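Local coordinates for protein putative sporulation-specific glycosylase ydhD (Bacillus subtilis subsp. subtilis str. 168, PDB 3CZ8) that probably hydrolyses glycosidic bonds of a chitin-like or cell-wall polysaccharide during sporulation, through this glycosyl hydrolase family 18 domain, at residues A[241-255]-A[268-282]. The protein carries 1 engineered substitution. Sequence-based numbering, arbitrary orientation.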
ATOM      1  N   ILE A 241       5.377   0.136   9.310  1.00 33.08           N
ATOM      2  CA  ILE A 241       5.632   0.952   8.127  1.00 34.43           C
ATOM      3  C   ILE A 241       6.049   0.075   6.947  1.00 38.73           C
ATOM      4  O   ILE A 241       6.537  -1.041   7.137  1.00 44.24           O
ATOM      5  CB  ILE A 241       6.714   2.055   8.395  1.00 40.29           C
ATOM      6  CG1 ILE A 241       8.088   1.445   8.694  1.00 32.82           C
ATOM      7  CG2 ILE A 241       6.290   3.005   9.523  1.00 35.53           C
ATOM      8  CD1 ILE A 241       9.176   2.475   8.887  1.00 31.58           C
ATOM      9  N   SER A 242       5.841   0.572   5.731  1.00 34.04           N
ATOM     10  CA  SER A 242       6.226  -0.162   4.533  1.00 30.82           C
ATOM     11  C   SER A 242       7.740  -0.118   4.379  1.00 34.47           C
ATOM     12  O   SER A 242       8.415   0.675   5.037  1.00 39.00           O
ATOM     13  CB  SER A 242       5.524   0.401   3.284  1.00 29.81           C
ATOM     14  OG  SER A 242       6.221   1.517   2.742  1.00 35.65           O
ATOM     15  N   ASN A 243       8.272  -0.975   3.514  1.00 31.33           N
ATOM     16  CA  ASN A 243       9.699  -0.996   3.256  1.00 29.96           C
ATOM     17  C   ASN A 243      10.204   0.305   2.633  1.00 31.66           C
ATOM     18  O   ASN A 243      11.299   0.758   2.959  1.00 33.22           O
ATOM     19  CB  ASN A 243      10.071  -2.214   2.416  1.00 31.40           C
ATOM     20  CG  ASN A 243       9.836  -3.522   3.160  1.00 39.24           C
ATOM     21  OD1 ASN A 243      10.239  -3.670   4.314  1.00 37.22           O
ATOM     22  ND2 ASN A 243       9.168  -4.467   2.510  1.00 27.91           N
ATOM     23  N   GLN A 244       9.386   0.914   1.771  1.00 34.27           N
ATOM     24  CA  GLN A 244       9.706   2.228   1.217  1.00 31.55           C
ATOM     25  C   GLN A 244       9.666   3.319   2.292  1.00 31.22           C
ATOM     26  O   GLN A 244      10.530   4.199   2.301  1.00 34.51           O
ATOM     27  CB  GLN A 244       8.791   2.590   0.045  1.00 30.92           C
ATOM     28  CG  GLN A 244       9.338   3.752  -0.779  1.00 41.06           C
ATOM     29  CD  GLN A 244       8.449   4.149  -1.927  1.00 33.41           C
ATOM     30  OE1 GLN A 244       7.989   3.305  -2.698  1.00 44.97           O
ATOM     31  NE2 GLN A 244       8.213   5.449  -2.061  1.00 42.49           N
ATOM     32  N   ASN A 245       8.689   3.239   3.200  1.00 28.30           N
ATOM     33  CA  ASN A 245       8.612   4.141   4.365  1.00 29.46           C
ATOM     34  C   ASN A 245       9.864   4.138   5.227  1.00 32.17           C
ATOM     35  O   ASN A 245      10.280   5.186   5.710  1.00 37.58           O
ATOM     36  CB  ASN A 245       7.424   3.807   5.262  1.00 23.91           C
ATOM     37  CG  ASN A 245       6.094   4.110   4.627  1.00 34.91           C
ATOM     38  OD1 ASN A 245       5.074   3.577   5.057  1.00 31.31           O
ATOM     39  ND2 ASN A 245       6.084   4.972   3.612  1.00 30.68           N
ATOM     40  N   ALA A 246      10.441   2.953   5.430  1.00 28.23           N
ATOM     41  CA  ALA A 246      11.705   2.813   6.148  1.00 32.03           C
ATOM     42  C   ALA A 246      12.851   3.550   5.457  1.00 26.79           C
ATOM     43  O   ALA A 246      13.617   4.258   6.106  1.00 39.83           O
ATOM     44  CB  ALA A 246      12.044   1.347   6.330  1.00 29.73           C
ATOM     45  N   ILE A 247      12.956   3.376   4.141  1.00 34.84           N
ATOM     46  CA  ILE A 247      13.942   4.092   3.326  1.00 30.42           C
ATOM     47  C   ILE A 247      13.710   5.602   3.382  1.00 32.56           C
ATOM     48  O   ILE A 247      14.662   6.367   3.519  1.00 33.59           O
ATOM     49  CB  ILE A 247      13.959   3.545   1.875  1.00 36.52           C
ATOM     50  CG1 ILE A 247      14.854   2.306   1.820  1.00 32.93           C
ATOM     51  CG2 ILE A 247      14.443   4.592   0.866  1.00 38.85           C
ATOM     52  CD1 ILE A 247      14.348   1.233   0.887  1.00 66.05           C
ATOM     53  N   GLU A 248      12.442   6.008   3.329  1.00 25.13           N
ATOM     54  CA  GLU A 248      12.045   7.412   3.448  1.00 28.14           C
ATOM     55  C   GLU A 248      12.418   8.031   4.797  1.00 33.59           C
ATOM     56  O   GLU A 248      12.790   9.205   4.854  1.00 46.29           O
ATOM     57  CB  GLU A 248      10.545   7.569   3.187  1.00 25.19           C
ATOM     58  CG  GLU A 248      10.164   7.428   1.701  1.00 25.10           C
ATOM     59  CD  GLU A 248       8.694   7.083   1.482  1.00 30.88           C
ATOM     60  OE1 GLU A 248       7.951   6.857   2.469  1.00 31.04           O
ATOM     61  OE2 GLU A 248       8.279   7.036   0.307  1.00 33.34           O
ATOM     62  N   ARG A 249      12.331   7.244   5.869  1.00 37.84           N
ATOM     63  CA  ARG A 249      12.738   7.701   7.204  1.00 30.61           C
ATOM     64  C   ARG A 249      14.251   7.773   7.359  1.00 34.51           C
ATOM     65  O   ARG A 249      14.759   8.642   8.059  1.00 39.09           O
ATOM     66  CB  ARG A 249      12.132   6.826   8.296  1.00 28.79           C
ATOM     67  CG  ARG A 249      10.643   7.037   8.453  1.00 30.62           C
ATOM     68  CD  ARG A 249      10.078   6.283   9.634  1.00 45.37           C
ATOM     69  NE  ARG A 249       8.624   6.426   9.685  1.00 35.60           N
ATOM     70  CZ  ARG A 249       7.883   6.269  10.776  1.00 37.47           C
ATOM     71  NH1 ARG A 249       8.445   5.959  11.936  1.00 31.15           N
ATOM     72  NH2 ARG A 249       6.568   6.426  10.703  1.00 33.37           N
ATOM     73  N   ALA A 250      14.968   6.864   6.701  1.00 27.55           N
ATOM     74  CA  ALA A 250      16.429   6.894   6.682  1.00 39.32           C
ATOM     75  C   ALA A 250      16.975   8.141   5.979  1.00 35.69           C
ATOM     76  O   ALA A 250      18.036   8.626   6.344  1.00 43.42           O
ATOM     77  CB  ALA A 250      16.990   5.625   6.042  1.00 33.35           C
ATOM     78  N   MET A 251      16.244   8.649   4.985  1.00 40.50           N
ATOM     79  CA  MET A 251      16.619   9.878   4.269  1.00 46.78           C
ATOM     80  C   MET A 251      16.415  11.121   5.123  1.00 39.55           C
ATOM     81  O   MET A 251      17.326  11.940   5.254  1.00 47.56           O
ATOM     82  CB  MET A 251      15.792  10.055   2.997  1.00 43.07           C
ATOM     83  CG  MET A 251      15.948   8.985   1.957  1.00 58.99           C
ATOM     84  SD  MET A 251      15.321   9.514   0.359  1.00 57.93           S
ATOM     85  CE  MET A 251      13.843  10.466   0.751  1.00 31.64           C
ATOM     86  N   ARG A 252      15.207  11.252   5.679  1.00 39.41           N
ATOM     87  CA  ARG A 252      14.813  12.374   6.539  1.00 42.27           C
ATOM     88  C   ARG A 252      15.765  12.574   7.727  1.00 47.00           C
ATOM     89  O   ARG A 252      16.082  13.712   8.090  1.00 45.09           O
ATOM     90  CB  ARG A 252      13.363  12.187   7.023  1.00 43.58           C
ATOM     91  CG  ARG A 252      12.725  13.398   7.726  1.00 37.26           C
ATOM     92  CD  ARG A 252      12.742  13.234   9.237  1.00 55.16           C
ATOM     93  NE  ARG A 252      12.416  14.450   9.982  1.00 49.74           N
ATOM     94  CZ  ARG A 252      13.307  15.356  10.384  1.00 34.92           C
ATOM     95  NH1 ARG A 252      14.600  15.216  10.100  1.00 27.21           N
ATOM     96  NH2 ARG A 252      12.899  16.417  11.066  1.00 30.26           N
ATOM     97  N   TYR A 253      16.217  11.471   8.318  1.00 43.27           N
ATOM     98  CA  TYR A 253      17.093  11.531   9.485  1.00 35.59           C
ATOM     99  C   TYR A 253      18.565  11.353   9.131  1.00 41.14           C
ATOM    100  O   TYR A 253      19.429  11.415  10.012  1.00 41.76           O
ATOM    101  CB  TYR A 253      16.654  10.509  10.537  1.00 40.55           C
ATOM    102  CG  TYR A 253      15.310  10.823  11.162  1.00 37.71           C
ATOM    103  CD1 TYR A 253      15.180  11.829  12.126  1.00 26.75           C
ATOM    104  CD2 TYR A 253      14.166  10.113  10.792  1.00 33.22           C
ATOM    105  CE1 TYR A 253      13.939  12.120  12.700  1.00 31.94           C
ATOM    106  CE2 TYR A 253      12.923  10.397  11.358  1.00 28.29           C
ATOM    107  CZ  TYR A 253      12.820  11.401  12.314  1.00 25.96           C
ATOM    108  OH  TYR A 253      11.598  11.684  12.878  1.00 39.26           O
ATOM    109  N   GLN A 254      18.831  11.143   7.840  1.00 36.39           N
ATOM    110  CA  GLN A 254      20.181  10.922   7.287  1.00 49.91           C
ATOM    111  C   GLN A 254      20.937   9.786   7.980  1.00 51.61           C
ATOM    112  O   GLN A 254      22.148   9.868   8.217  1.00 46.99           O
ATOM    113  CB  GLN A 254      20.998  12.228   7.232  1.00 48.89           C
ATOM    114  CG  GLN A 254      20.509  13.217   6.168  1.00 38.00           C
ATOM    115  CD  GLN A 254      20.737  12.720   4.747  1.00 54.81           C
ATOM    116  OE1 GLN A 254      21.873  12.482   4.338  1.00 57.24           O
ATOM    117  NE2 GLN A 254      19.657  12.571   3.988  1.00 48.72           N
ATOM    118  N   ALA A 255      20.191   8.729   8.295  1.00 48.95           N
ATOM    119  CA  ALA A 255      20.724   7.542   8.942  1.00 44.64           C
ATOM    120  C   ALA A 255      21.252   6.570   7.892  1.00 43.34           C
ATOM    121  O   ALA A 255      20.555   6.265   6.923  1.00 49.57           O
ATOM    122  CB  ALA A 255      19.646   6.882   9.786  1.00 47.67           C
ATOM    123  N   PHE A 268      18.520   0.235  10.539  1.00 35.89           N
ATOM    124  CA  PHE A 268      19.187   1.484  10.888  1.00 38.68           C
ATOM    125  C   PHE A 268      18.683   2.036  12.213  1.00 37.39           C
ATOM    126  O   PHE A 268      17.617   1.647  12.690  1.00 35.64           O
ATOM    127  CB  PHE A 268      19.077   2.536   9.768  1.00 37.86           C
ATOM    128  CG  PHE A 268      17.674   2.999   9.478  1.00 38.11           C
ATOM    129  CD1 PHE A 268      17.152   4.127  10.102  1.00 29.78           C
ATOM    130  CD2 PHE A 268      16.890   2.331   8.542  1.00 42.00           C
ATOM    131  CE1 PHE A 268      15.863   4.569   9.815  1.00 31.70           C
ATOM    132  CE2 PHE A 268      15.604   2.759   8.257  1.00 28.77           C
ATOM    133  CZ  PHE A 268      15.092   3.890   8.893  1.00 34.42           C
ATOM    134  N   ARG A 269      19.466   2.935  12.801  1.00 41.95           N
ATOM    135  CA  ARG A 269      19.046   3.668  13.993  1.00 44.67           C
ATOM    136  C   ARG A 269      19.112   5.170  13.742  1.00 41.17           C
ATOM    137  O   ARG A 269      19.901   5.631  12.914  1.00 42.80           O
ATOM    138  CB  ARG A 269      19.910   3.289  15.200  1.00 46.55           C
ATOM    139  CG  ARG A 269      19.738   1.854  15.672  1.00 53.52           C
ATOM    140  CD  ARG A 269      20.661   1.522  16.834  1.00 53.66           C
ATOM    141  NE  ARG A 269      20.493   0.136  17.262  1.00 64.18           N
ATOM    142  CZ  ARG A 269      21.233  -0.885  16.834  1.00 69.60           C
ATOM    143  NH1 ARG A 269      22.216  -0.688  15.962  1.00 48.54           N
ATOM    144  NH2 ARG A 269      20.991  -2.110  17.282  1.00 52.71           N
ATOM    145  N   TYR A 270      18.267   5.920  14.443  1.00 43.79           N
ATOM    146  CA  TYR A 270      18.283   7.382  14.392  1.00 47.32           C
ATOM    147  C   TYR A 270      17.758   7.979  15.695  1.00 51.53           C
ATOM    148  O   TYR A 270      17.120   7.284  16.486  1.00 47.85           O
ATOM    149  CB  TYR A 270      17.477   7.909  13.190  1.00 43.34           C
ATOM    150  CG  TYR A 270      15.972   7.686  13.253  1.00 34.79           C
ATOM    151  CD1 TYR A 270      15.135   8.607  13.889  1.00 29.48           C
ATOM    152  CD2 TYR A 270      15.387   6.568  12.657  1.00 38.94           C
ATOM    153  CE1 TYR A 270      13.754   8.406  13.952  1.00 38.91           C
ATOM    154  CE2 TYR A 270      14.003   6.363  12.697  1.00 29.56           C
ATOM    155  CZ  TYR A 270      13.196   7.291  13.344  1.00 19.00           C
ATOM    156  OH  TYR A 270      11.839   7.105  13.401  1.00 38.38           O
ATOM    157  N   SER A 271      18.025   9.266  15.905  1.00 53.65           N
ATOM    158  CA  SER A 271      17.452  10.010  17.027  1.00 51.43           C
ATOM    159  C   SER A 271      16.474  11.041  16.488  1.00 44.10           C
ATOM    160  O   SER A 271      16.809  11.799  15.577  1.00 54.83           O
ATOM    161  CB  SER A 271      18.547  10.699  17.845  1.00 45.32           C
ATOM    162  OG  SER A 271      19.460   9.754  18.374  1.00 76.46           O
ATOM    163  N   ASP A 272      15.268  11.066  17.044  1.00 39.10           N
ATOM    164  CA  ASP A 272      14.240  11.985  16.566  1.00 49.51           C
ATOM    165  C   ASP A 272      14.379  13.387  17.178  1.00 58.33           C
ATOM    166  O   ASP A 272      15.313  13.642  17.956  1.00 46.38           O
ATOM    167  CB  ASP A 272      12.823  11.400  16.740  1.00 40.74           C
ATOM    168  CG  ASP A 272      12.456  11.107  18.193  1.00 63.01           C
ATOM    169  OD1 ASP A 272      13.261  11.381  19.107  1.00 71.20           O
ATOM    170  OD2 ASP A 272      11.337  10.594  18.418  1.00 44.01           O
ATOM    171  N   GLN A 273      13.433  14.271  16.842  1.00 57.29           N
ATOM    172  CA  GLN A 273      13.436  15.670  17.278  0.50 62.40           C
ATOM    173  C   GLN A 273      13.098  15.846  18.760  1.00 62.83           C
ATOM    174  O   GLN A 273      12.807  16.960  19.212  1.00 67.29           O
ATOM    175  CB  GLN A 273      12.463  16.488  16.418  0.50 63.32           C
ATOM    176  CG  GLN A 273      13.049  16.991  15.105  0.50 71.17           C
ATOM    177  CD  GLN A 273      13.724  18.346  15.244  0.50 75.96           C
ATOM    178  OE1 GLN A 273      13.064  19.362  15.465  0.50 74.18           O
ATOM    179  NE2 GLN A 273      15.044  18.365  15.102  0.50 74.58           N
ATOM    180  N   GLN A 274      13.111  14.743  19.508  1.00 60.99           N
ATOM    181  CA  GLN A 274      12.841  14.742  20.943  1.00 48.68           C
ATOM    182  C   GLN A 274      13.908  13.937  21.695  1.00 45.32           C
ATOM    183  O   GLN A 274      13.729  13.608  22.866  1.00 56.14           O
ATOM    184  CB  GLN A 274      11.449  14.175  21.232  1.00 47.79           C
ATOM    185  CG  GLN A 274      10.295  14.969  20.630  1.00 67.82           C
ATOM    186  CD  GLN A 274       8.988  14.198  20.623  1.00 76.20           C
ATOM    187  OE1 GLN A 274       8.520  13.728  21.665  1.00 92.70           O
ATOM    188  NE2 GLN A 274       8.387  14.069  19.444  1.00 91.45           N
ATOM    189  N   GLY A 275      15.009  13.618  21.014  1.00 33.80           N
ATOM    190  CA  GLY A 275      16.138  12.905  21.622  1.00 49.36           C
ATOM    191  C   GLY A 275      16.043  11.383  21.678  1.00 53.99           C
ATOM    192  O   GLY A 275      17.061  10.706  21.857  1.00 53.97           O
ATOM    193  N   ARG A 276      14.828  10.854  21.523  1.00 55.19           N
ATOM    194  CA  ARG A 276      14.556   9.409  21.596  1.00 52.86           C
ATOM    195  C   ARG A 276      15.214   8.629  20.462  1.00 46.57           C
ATOM    196  O   ARG A 276      15.063   8.969  19.286  1.00 44.91           O
ATOM    197  CB  ARG A 276      13.046   9.134  21.581  1.00 43.44           C
ATOM    198  CG  ARG A 276      12.244   9.867  22.656  1.00 49.13           C
ATOM    199  CD  ARG A 276      10.755   9.564  22.535  1.00 51.05           C
ATOM    200  NE  ARG A 276      10.198  10.026  21.262  1.00 57.33           N
ATOM    201  CZ  ARG A 276       8.988   9.712  20.803  1.00 68.88           C
ATOM    202  NH1 ARG A 276       8.184   8.924  21.506  1.00 67.19           N
ATOM    203  NH2 ARG A 276       8.580  10.185  19.633  1.00 60.62           N
ATOM    204  N   THR A 277      15.952   7.587  20.826  1.00 47.77           N
ATOM    205  CA  THR A 277      16.590   6.731  19.837  1.00 51.38           C
ATOM    206  C   THR A 277      15.565   5.740  19.280  1.00 51.13           C
ATOM    207  O   THR A 277      14.716   5.221  20.014  1.00 46.31           O
ATOM    208  CB  THR A 277      17.820   5.999  20.413  1.00 46.90           C
ATOM    209  OG1 THR A 277      18.534   6.880  21.287  1.00 70.87           O
ATOM    210  CG2 THR A 277      18.756   5.549  19.296  1.00 62.71           C
ATOM    211  N   HIS A 278      15.639   5.522  17.970  1.00 50.14           N
ATOM    212  CA  HIS A 278      14.756   4.618  17.258  1.00 42.08           C
ATOM    213  C   HIS A 278      15.570   3.519  16.597  1.00 42.07           C
ATOM    214  O   HIS A 278      16.723   3.736  16.241  1.00 46.85           O
ATOM    215  CB  HIS A 278      14.007   5.371  16.169  1.00 28.55           C
ATOM    216  CG  HIS A 278      12.938   6.284  16.676  1.00 37.66           C
ATOM    217  ND1 HIS A 278      11.597   6.014  16.515  1.00 32.42           N
ATOM    218  CD2 HIS A 278      13.009   7.473  17.316  1.00 37.22           C
ATOM    219  CE1 HIS A 278      10.886   6.994  17.044  1.00 49.42           C
ATOM    220  NE2 HIS A 278      11.719   7.891  17.539  1.00 35.50           N
ATOM    221  N   GLU A 279      14.960   2.346  16.426  1.00 37.42           N
ATOM    222  CA  GLU A 279      15.571   1.242  15.684  1.00 35.81           C
ATOM    223  C   GLU A 279      14.565   0.709  14.671  1.00 33.39           C
ATOM    224  O   GLU A 279      13.417   0.410  15.015  1.00 36.90           O
ATOM    225  CB  GLU A 279      16.028   0.126  16.628  1.00 30.86           C
ATOM    226  CG  GLU A 279      16.815  -0.989  15.951  1.00 39.42           C
ATOM    227  CD  GLU A 279      17.465  -1.947  16.943  1.00 44.76           C
ATOM    228  OE1 GLU A 279      17.251  -3.170  16.818  1.00 50.53           O
ATOM    229  OE2 GLU A 279      18.197  -1.480  17.843  1.00 63.97           O
ATOM    230  N   VAL A 280      15.003   0.609  13.419  1.00 37.56           N
ATOM    231  CA  VAL A 280      14.129   0.212  12.319  1.00 36.69           C
ATOM    232  C   VAL A 280      14.689  -1.029  11.634  1.00 34.76           C
ATOM    233  O   VAL A 280      15.856  -1.053  11.260  1.00 39.26           O
ATOM    234  CB  VAL A 280      13.952   1.361  11.282  1.00 35.80           C
ATOM    235  CG1 VAL A 280      12.961   0.976  10.172  1.00 26.68           C
ATOM    236  CG2 VAL A 280      13.504   2.648  11.966  1.00 24.65           C
ATOM    237  N   TRP A 281      13.850  -2.056  11.501  1.00 27.23           N
ATOM    238  CA  TRP A 281      14.153  -3.250  10.704  1.00 20.93           C
ATOM    239  C   TRP A 281      13.117  -3.405   9.594  1.00 28.64           C
ATOM    240  O   TRP A 281      11.916  -3.247   9.828  1.00 24.96           O
ATOM    241  CB  TRP A 281      14.134  -4.502  11.589  1.00 33.70           C
ATOM    242  CG  TRP A 281      15.274  -4.578  12.549  1.00 25.25           C
ATOM    243  CD1 TRP A 281      15.346  -3.990  13.783  1.00 27.05           C
ATOM    244  CD2 TRP A 281      16.510  -5.282  12.364  1.00 21.77           C
ATOM    245  NE1 TRP A 281      16.553  -4.281  14.372  1.00 30.73           N
ATOM    246  CE2 TRP A 281      17.287  -5.070  13.523  1.00 34.70           C
ATOM    247  CE3 TRP A 281      17.043  -6.058  11.321  1.00 35.98           C
ATOM    248  CZ2 TRP A 281      18.567  -5.618  13.680  1.00 35.13           C
ATOM    249  CZ3 TRP A 281      18.321  -6.604  11.476  1.00 33.03           C
ATOM    250  CH2 TRP A 281      19.065  -6.380  12.649  1.00 39.22           C
ATOM    251  N   PHE A 282      13.584  -3.733   8.391  1.00 26.35           N
ATOM    252  CA  PHE A 282      12.727  -3.776   7.213  1.00 28.14           C
ATOM    253  C   PHE A 282      13.311  -4.733   6.180  1.00 31.47           C
ATOM    254  O   PHE A 282      14.126  -5.587   6.522  1.00 36.31           O
ATOM    255  CB  PHE A 282      12.503  -2.360   6.633  1.00 26.15           C
ATOM    256  CG  PHE A 282      13.757  -1.699   6.102  1.00 25.07           C
ATOM    257  CD1 PHE A 282      14.708  -1.168   6.966  1.00 24.56           C
ATOM    258  CD2 PHE A 282      13.964  -1.576   4.732  1.00 33.04           C
ATOM    259  CE1 PHE A 282      15.855  -0.558   6.472  1.00 32.18           C
ATOM    260  CE2 PHE A 282      15.107  -0.967   4.230  1.00 33.05           C
ATOM    261  CZ  PHE A 282      16.053  -0.463   5.100  1.00 23.24           C
TER
HETATM  262  O   HOH W   1      10.059   9.383  13.741  1.00 50.13           O
HETATM  263  O   HOH W   2      11.337  13.652  14.656  1.00 53.70           O
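Y253 and Y270 form an offset stack, ring centroids 4.0 Å apart and planes 13° from parallel. R252 CD lies over the centre of the other Y253 face, and H278 CB over the rim of the far Y270 face. On the F268 ring, A250 CB sits over the centre, a CH-pi contact 3.9 Å from the centroid, V280 CB lies over the opposite face, near its rim, and F282 CE1 meets its edge in plane. A246 CB rests on one face of F282, 3.5 Å from F282 CG. With chi1 near 65°, F268, Y270 and F282 each tuck CG between backbone N and carbonyl carbon, which sets the F268 and F282 rings against the helix and the Y270 ring against Y253, just past its end. No direct hydrogen bond joins the segments; one water bridges Y253 OH and Y270 OH, another Y253 OH and Q273 N. D227 of strand 225-229 takes a salt bridge from R249 and hydrogen bonds with Y270 and H278. A capping box of S242 and N245 starts helix 243-252; a Schellman motif at Q254 ends it. The helix thus packs on one face of an antiparallel sheet, consistent with the small alpha+beta insertion domain found in many family 18 TIM barrels.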